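Local structure of ER-derived vesicles protein ERV41 (Saccharomyces cerevisiae, 3ZLC) at residues A[20-34]-A[151-164]. The protein is a constituent of COPII-coated vesicles derived from the endoplasmic reticulum, needed for efficient transport of some secretory proteins to the Golgi, and facilitates retrograde transport from it. Residues are numbered along the deposited sequence; the frame is centred on the assembly and turned at random.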
loop_
_atom_site.group_PDB
_atom_site.type_symbol
_atom_site.label_atom_id
_atom_site.label_comp_id
_atom_site.label_asym_id
_atom_site.label_seq_id
_atom_site.Cartn_x
_atom_site.Cartn_y
_atom_site.Cartn_z
ATOM N N VAL A 20 -8.690 8.668 -10.416
ATOM C CA VAL A 20 -9.152 7.722 -9.405
ATOM C C VAL A 20 -8.445 8.037 -8.091
ATOM O O VAL A 20 -7.302 8.511 -8.104
ATOM C CB VAL A 20 -8.874 6.261 -9.836
ATOM C CG1 VAL A 20 -7.358 5.994 -9.913
ATOM C CG2 VAL A 20 -9.569 5.266 -8.887
ATOM N N GLN A 21 -9.121 7.827 -6.962
ATOM C CA GLN A 21 -8.467 7.960 -5.651
ATOM C C GLN A 21 -7.764 6.668 -5.263
ATOM O O GLN A 21 -8.352 5.592 -5.352
ATOM C CB GLN A 21 -9.497 8.286 -4.554
ATOM C CG GLN A 21 -10.255 9.579 -4.788
ATOM C CD GLN A 21 -9.413 10.788 -4.460
ATOM O OE1 GLN A 21 -9.396 11.776 -5.193
ATOM N NE2 GLN A 21 -8.707 10.717 -3.346
ATOM N N ILE A 22 -6.509 6.770 -4.825
ATOM C CA ILE A 22 -5.851 5.628 -4.197
ATOM C C ILE A 22 -5.941 5.813 -2.694
ATOM O O ILE A 22 -5.480 6.830 -2.153
ATOM C CB ILE A 22 -4.374 5.496 -4.623
ATOM C CG1 ILE A 22 -4.286 5.264 -6.135
ATOM C CG2 ILE A 22 -3.720 4.334 -3.892
ATOM C CD1 ILE A 22 -2.846 5.056 -6.665
ATOM N N ASN A 23 -6.552 4.844 -2.013
ATOM C CA ASN A 23 -6.759 4.945 -0.571
ATOM C C ASN A 23 -5.771 4.026 0.117
ATOM O O ASN A 23 -5.667 2.850 -0.230
ATOM C CB ASN A 23 -8.183 4.534 -0.189
ATOM C CG ASN A 23 -9.224 5.108 -1.117
ATOM O OD1 ASN A 23 -9.400 6.333 -1.196
ATOM N ND2 ASN A 23 -9.938 4.228 -1.822
ATOM N N MET A 24 -5.055 4.547 1.109
ATOM C CA MET A 24 -3.965 3.803 1.728
ATOM C C MET A 24 -3.956 3.971 3.252
ATOM O O MET A 24 -4.191 5.060 3.759
ATOM C CB MET A 24 -2.636 4.290 1.145
ATOM C CG MET A 24 -1.525 3.275 1.200
ATOM S SD MET A 24 0.074 3.906 0.649
ATOM C CE MET A 24 -0.249 5.674 0.689
ATOM N N ASP A 25 -3.662 2.897 3.967
ATOM C CA ASP A 25 -3.479 2.975 5.399
ATOM C C ASP A 25 -2.455 1.896 5.652
ATOM O O ASP A 25 -2.743 0.708 5.500
ATOM C CB ASP A 25 -4.786 2.691 6.145
ATOM C CG ASP A 25 -4.642 2.918 7.648
ATOM O OD1 ASP A 25 -3.707 2.340 8.253
ATOM O OD2 ASP A 25 -5.420 3.704 8.208
ATOM N N ILE A 26 -1.223 2.310 5.943
ATOM C CA ILE A 26 -0.084 1.392 6.035
ATOM C C ILE A 26 0.763 1.730 7.272
ATOM O O ILE A 26 0.841 2.901 7.651
ATOM C CB ILE A 26 0.773 1.507 4.740
ATOM C CG1 ILE A 26 -0.079 1.116 3.525
ATOM C CG2 ILE A 26 2.027 0.633 4.792
ATOM C CD1 ILE A 26 0.650 1.183 2.219
ATOM N N TYR A 27 1.383 0.721 7.895
ATOM C CA TYR A 27 2.365 0.971 8.951
ATOM C C TYR A 27 3.694 0.617 8.306
ATOM O O TYR A 27 3.805 -0.424 7.669
ATOM C CB TYR A 27 2.158 0.048 10.161
ATOM C CG TYR A 27 0.816 0.156 10.871
ATOM C CD1 TYR A 27 0.062 1.328 10.832
ATOM C CD2 TYR A 27 0.308 -0.924 11.576
ATOM C CE1 TYR A 27 -1.169 1.414 11.501
ATOM C CE2 TYR A 27 -0.911 -0.852 12.239
ATOM C CZ TYR A 27 -1.648 0.316 12.195
ATOM O OH TYR A 27 -2.859 0.387 12.859
ATOM N N VAL A 28 4.689 1.483 8.446
ATOM C CA VAL A 28 6.045 1.197 7.955
ATOM C C VAL A 28 6.981 1.171 9.161
ATOM O O VAL A 28 6.865 2.024 10.042
ATOM C CB VAL A 28 6.541 2.289 6.968
ATOM C CG1 VAL A 28 7.950 1.963 6.464
ATOM C CG2 VAL A 28 5.581 2.411 5.769
ATOM N N ASN A 29 7.902 0.204 9.199
ATOM C CA ASN A 29 8.833 0.018 10.332
ATOM C C ASN A 29 9.996 1.017 10.290
ATOM O O ASN A 29 11.130 0.688 10.650
ATOM C CB ASN A 29 9.352 -1.433 10.298
ATOM C CG ASN A 29 9.999 -1.904 11.600
ATOM O OD1 ASN A 29 10.488 -3.033 11.647
ATOM N ND2 ASN A 29 9.996 -1.068 12.656
ATOM N N THR A 30 9.693 2.252 9.887
ATOM C CA THR A 30 10.669 3.353 9.862
ATOM C C THR A 30 9.980 4.637 10.338
ATOM O O THR A 30 8.784 4.836 10.076
ATOM C CB THR A 30 11.212 3.577 8.429
ATOM O OG1 THR A 30 11.811 2.360 7.940
ATOM C CG2 THR A 30 12.245 4.709 8.396
ATOM N N LYS A 31 10.715 5.484 11.061
ATOM C CA LYS A 31 10.184 6.781 11.512
ATOM C C LYS A 31 9.777 7.627 10.319
ATOM O O LYS A 31 10.429 7.568 9.270
ATOM C CB LYS A 31 11.232 7.550 12.315
ATOM C CG LYS A 31 11.922 6.733 13.381
ATOM C CD LYS A 31 11.000 6.425 14.520
ATOM C CE LYS A 31 11.356 7.270 15.727
ATOM N NZ LYS A 31 10.393 7.027 16.836
ATOM N N CYS A 32 8.710 8.413 10.470
ATOM C CA CYS A 32 8.110 9.129 9.331
ATOM C C CYS A 32 9.086 10.061 8.600
ATOM O O CYS A 32 9.075 10.142 7.369
ATOM C CB CYS A 32 6.904 9.949 9.800
ATOM S SG CYS A 32 5.546 8.976 10.478
ATOM N N ASP A 33 9.910 10.772 9.358
ATOM C CA ASP A 33 10.739 11.840 8.791
ATOM C C ASP A 33 11.880 11.318 7.892
ATOM O O ASP A 33 12.520 12.092 7.176
ATOM C CB ASP A 33 11.269 12.758 9.910
ATOM C CG ASP A 33 10.216 13.776 10.409
ATOM O OD1 ASP A 33 9.058 13.734 9.965
ATOM O OD2 ASP A 33 10.545 14.624 11.258
ATOM N N TRP A 34 12.127 10.011 7.917
ATOM C CA TRP A 34 13.098 9.416 6.995
ATOM C C TRP A 34 12.447 9.116 5.646
ATOM O O TRP A 34 13.134 8.813 4.666
ATOM C CB TRP A 34 13.649 8.092 7.548
ATOM C CG TRP A 34 14.469 8.205 8.807
ATOM C CD1 TRP A 34 14.159 7.675 10.028
ATOM C CD2 TRP A 34 15.733 8.862 8.966
ATOM N NE1 TRP A 34 15.145 7.971 10.933
ATOM C CE2 TRP A 34 16.119 8.706 10.310
ATOM C CE3 TRP A 34 16.570 9.583 8.108
ATOM C CZ2 TRP A 34 17.305 9.228 10.813
ATOM C CZ3 TRP A 34 17.750 10.102 8.608
ATOM C CH2 TRP A 34 18.108 9.926 9.950
ATOM N N GLU A 151 18.580 2.799 10.366
ATOM C CA GLU A 151 17.271 3.375 10.652
ATOM C C GLU A 151 16.180 2.886 9.732
ATOM O O GLU A 151 14.997 3.007 10.066
ATOM C CB GLU A 151 17.337 4.899 10.540
ATOM C CG GLU A 151 18.356 5.506 11.464
ATOM C CD GLU A 151 18.301 4.860 12.829
ATOM O OE1 GLU A 151 17.195 4.812 13.414
ATOM O OE2 GLU A 151 19.357 4.389 13.310
ATOM N N LEU A 152 16.579 2.357 8.576
ATOM C CA LEU A 152 15.645 1.990 7.512
ATOM C C LEU A 152 15.196 0.547 7.627
ATOM O O LEU A 152 16.019 -0.366 7.622
ATOM C CB LEU A 152 16.291 2.154 6.141
ATOM C CG LEU A 152 16.612 3.542 5.621
ATOM C CD1 LEU A 152 16.848 3.446 4.128
ATOM C CD2 LEU A 152 15.458 4.467 5.928
ATOM N N LYS A 153 13.888 0.337 7.716
ATOM C CA LYS A 153 13.348 -1.010 7.734
ATOM C C LYS A 153 12.020 -0.974 7.013
ATOM O O LYS A 153 11.117 -0.236 7.418
ATOM C CB LYS A 153 13.146 -1.497 9.170
ATOM C CG LYS A 153 14.428 -1.675 9.971
ATOM C CD LYS A 153 14.205 -2.585 11.170
ATOM C CE LYS A 153 13.823 -1.800 12.404
ATOM N NZ LYS A 153 14.947 -0.945 12.874
ATOM N N PHE A 154 11.893 -1.755 5.943
ATOM C CA PHE A 154 10.672 -1.700 5.140
ATOM C C PHE A 154 9.666 -2.817 5.414
ATOM O O PHE A 154 8.757 -3.060 4.612
ATOM C CB PHE A 154 11.008 -1.556 3.647
ATOM C CG PHE A 154 11.628 -0.219 3.311
ATOM C CD1 PHE A 154 10.859 0.938 3.333
ATOM C CD2 PHE A 154 12.983 -0.116 3.004
ATOM C CE1 PHE A 154 11.430 2.187 3.039
ATOM C CE2 PHE A 154 13.562 1.121 2.707
ATOM C CZ PHE A 154 12.785 2.274 2.726
ATOM N N ASN A 155 9.806 -3.474 6.564
ATOM C CA ASN A 155 8.702 -4.265 7.105
ATOM C C ASN A 155 7.467 -3.372 7.101
ATOM O O ASN A 155 7.553 -2.175 7.363
ATOM C CB ASN A 155 9.009 -4.720 8.539
ATOM C CG ASN A 155 10.328 -5.454 8.643
ATOM O OD1 ASN A 155 10.603 -6.361 7.862
ATOM N ND2 ASN A 155 11.160 -5.050 9.595
ATOM N N HIS A 156 6.307 -3.926 6.772
ATOM C CA HIS A 156 5.142 -3.059 6.685
ATOM C C HIS A 156 3.858 -3.832 6.892
ATOM O O HIS A 156 3.827 -5.061 6.756
ATOM C CB HIS A 156 5.114 -2.323 5.334
ATOM C CG HIS A 156 5.044 -3.239 4.151
ATOM N ND1 HIS A 156 6.158 -3.856 3.628
ATOM C CD2 HIS A 156 3.994 -3.644 3.387
ATOM C CE1 HIS A 156 5.803 -4.603 2.592
ATOM N NE2 HIS A 156 4.499 -4.490 2.425
ATOM N N VAL A 157 2.814 -3.099 7.265
ATOM C CA VAL A 157 1.479 -3.661 7.411
ATOM C C VAL A 157 0.587 -2.851 6.513
ATOM O O VAL A 157 0.587 -1.624 6.592
ATOM C CB VAL A 157 0.946 -3.475 8.842
ATOM C CG1 VAL A 157 -0.541 -3.871 8.910
ATOM C CG2 VAL A 157 1.770 -4.312 9.817
ATOM N N ILE A 158 -0.169 -3.514 5.648
ATOM C CA ILE A 158 -1.112 -2.775 4.822
ATOM C C ILE A 158 -2.488 -2.993 5.426
ATOM O O ILE A 158 -3.038 -4.095 5.326
ATOM C CB ILE A 158 -1.102 -3.284 3.348
ATOM C CG1 ILE A 158 0.274 -3.023 2.713
ATOM C CG2 ILE A 158 -2.189 -2.569 2.530
ATOM C CD1 ILE A 158 0.552 -3.841 1.427
ATOM N N ASN A 159 -3.045 -1.967 6.063
ATOM C CA ASN A 159 -4.390 -2.102 6.612
ATOM C C ASN A 159 -5.411 -1.891 5.507
ATOM O O ASN A 159 -6.419 -2.607 5.440
ATOM C CB ASN A 159 -4.623 -1.116 7.764
ATOM C CG ASN A 159 -3.642 -1.314 8.880
ATOM O OD1 ASN A 159 -3.544 -2.418 9.426
ATOM N ND2 ASN A 159 -2.864 -0.263 9.204
ATOM N N GLU A 160 -5.131 -0.927 4.636
ATOM C CA GLU A 160 -5.957 -0.690 3.447
ATOM C C GLU A 160 -5.112 -0.283 2.257
ATOM O O GLU A 160 -4.146 0.475 2.401
ATOM C CB GLU A 160 -6.997 0.423 3.695
ATOM C CG GLU A 160 -7.923 0.610 2.459
ATOM C CD GLU A 160 -8.907 1.764 2.597
ATOM O OE1 GLU A 160 -8.845 2.490 3.616
ATOM O OE2 GLU A 160 -9.735 1.951 1.669
ATOM N N PHE A 161 -5.486 -0.786 1.080
ATOM C CA PHE A 161 -4.978 -0.269 -0.183
ATOM C C PHE A 161 -6.067 -0.524 -1.223
ATOM O O PHE A 161 -6.318 -1.670 -1.589
ATOM C CB PHE A 161 -3.679 -0.958 -0.601
ATOM C CG PHE A 161 -3.016 -0.288 -1.758
ATOM C CD1 PHE A 161 -2.352 0.918 -1.576
ATOM C CD2 PHE A 161 -3.084 -0.835 -3.037
ATOM C CE1 PHE A 161 -1.746 1.569 -2.642
ATOM C CE2 PHE A 161 -2.484 -0.194 -4.105
ATOM C CZ PHE A 161 -1.819 1.012 -3.911
ATOM N N SER A 162 -6.742 0.535 -1.659
ATOM C CA SER A 162 -7.917 0.382 -2.519
ATOM C C SER A 162 -7.951 1.522 -3.524
ATOM O O SER A 162 -7.218 2.523 -3.374
ATOM C CB SER A 162 -9.206 0.375 -1.683
ATOM O OG SER A 162 -9.381 1.620 -1.028
ATOM N N PHE A 163 -8.794 1.361 -4.542
ATOM C CA PHE A 163 -8.952 2.338 -5.625
ATOM C C PHE A 163 -10.400 2.741 -5.685
ATOM O O PHE A 163 -11.293 1.874 -5.802
ATOM C CB PHE A 163 -8.595 1.697 -6.971
ATOM C CG PHE A 163 -7.156 1.285 -7.076
ATOM C CD1 PHE A 163 -6.736 0.057 -6.593
ATOM C CD2 PHE A 163 -6.214 2.150 -7.623
ATOM C CE1 PHE A 163 -5.397 -0.328 -6.674
ATOM C CE2 PHE A 163 -4.861 1.775 -7.713
ATOM C CZ PHE A 163 -4.460 0.535 -7.235
ATOM N N GLY A 164 -10.651 4.046 -5.617
ATOM C CA GLY A 164 -12.004 4.550 -5.790
ATOM C C GLY A 164 -12.793 4.640 -4.493
ATOM O O GLY A 164 -12.224 4.853 -3.416
HETATM O O HOH W 1 -11.689 7.644 -1.992
HETATM O O HOH W 2 13.538 1.412 11.434
HETATM O O HOH W 3 13.495 4.818 11.644
HETATM O O HOH W 4 15.320 6.408 13.373
#
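The ring of Tyr27 lies under the side-chain amide of Asn159, with ND2 3.2 Å above the ring plane and offset toward its rim. Ring and amide planes are 71° apart. The same ND2 donates to Asp25 OD1 at 2.9 Å, meeting it from above the carboxylate plane; His118 is a second partner of OD1. The backbone is irregular at this point. Asp25 O accepts from both Asn159 N (2.8 Å) and Glu160 N (3.0 Å), a classic beta bulge that shifts the antiparallel register of strands 20-28 and 156-163 by one residue.

Nearer Gly164, Asn23 has CG beside its backbone N (chi1 -44°), and ND2 reaches across the strands. It donates to Ser162 OG at 2.8 Å and to Gly164 O at 2.9 Å, both close to its amide plane. Ser162 OG in turn donates to Glu160 OE2, while Asn23 OD1 binds Ser122 and a water. A leucine in place of Asn23 would probably leave Ser162 OG and Gly164 O without their amide donor.

The other face of the sheet is mostly apolar. Ile22 CG2 packs on Phe161 CE1 at 3.6 Å, and Ile22 CG1 on Phe163 CE2 at 3.9 Å. Leu132, Tyr238 and Phe236 of the facing strands cover this layer. His156, bonded to Tyr191, is its polar exception.

Beyond the strand, Asn155 ND2 donates to Asn29 OD1 on a lone pair, nearly straight (171°). Asn29 ND2 bonds backbone O of Asn115 and Glu113; Asn155 OD1 takes backbone N of Asn181. Thr30 OG1 donates to Lys153 O, from above the carbonyl plane.

The pairing joins two central strands of a six-stranded sheet in the lumenal domain. Directional bonds on the Asn23 and Asp25 face probably fix register and side-chain orientation, while the apolar face joins the two sheets by packing.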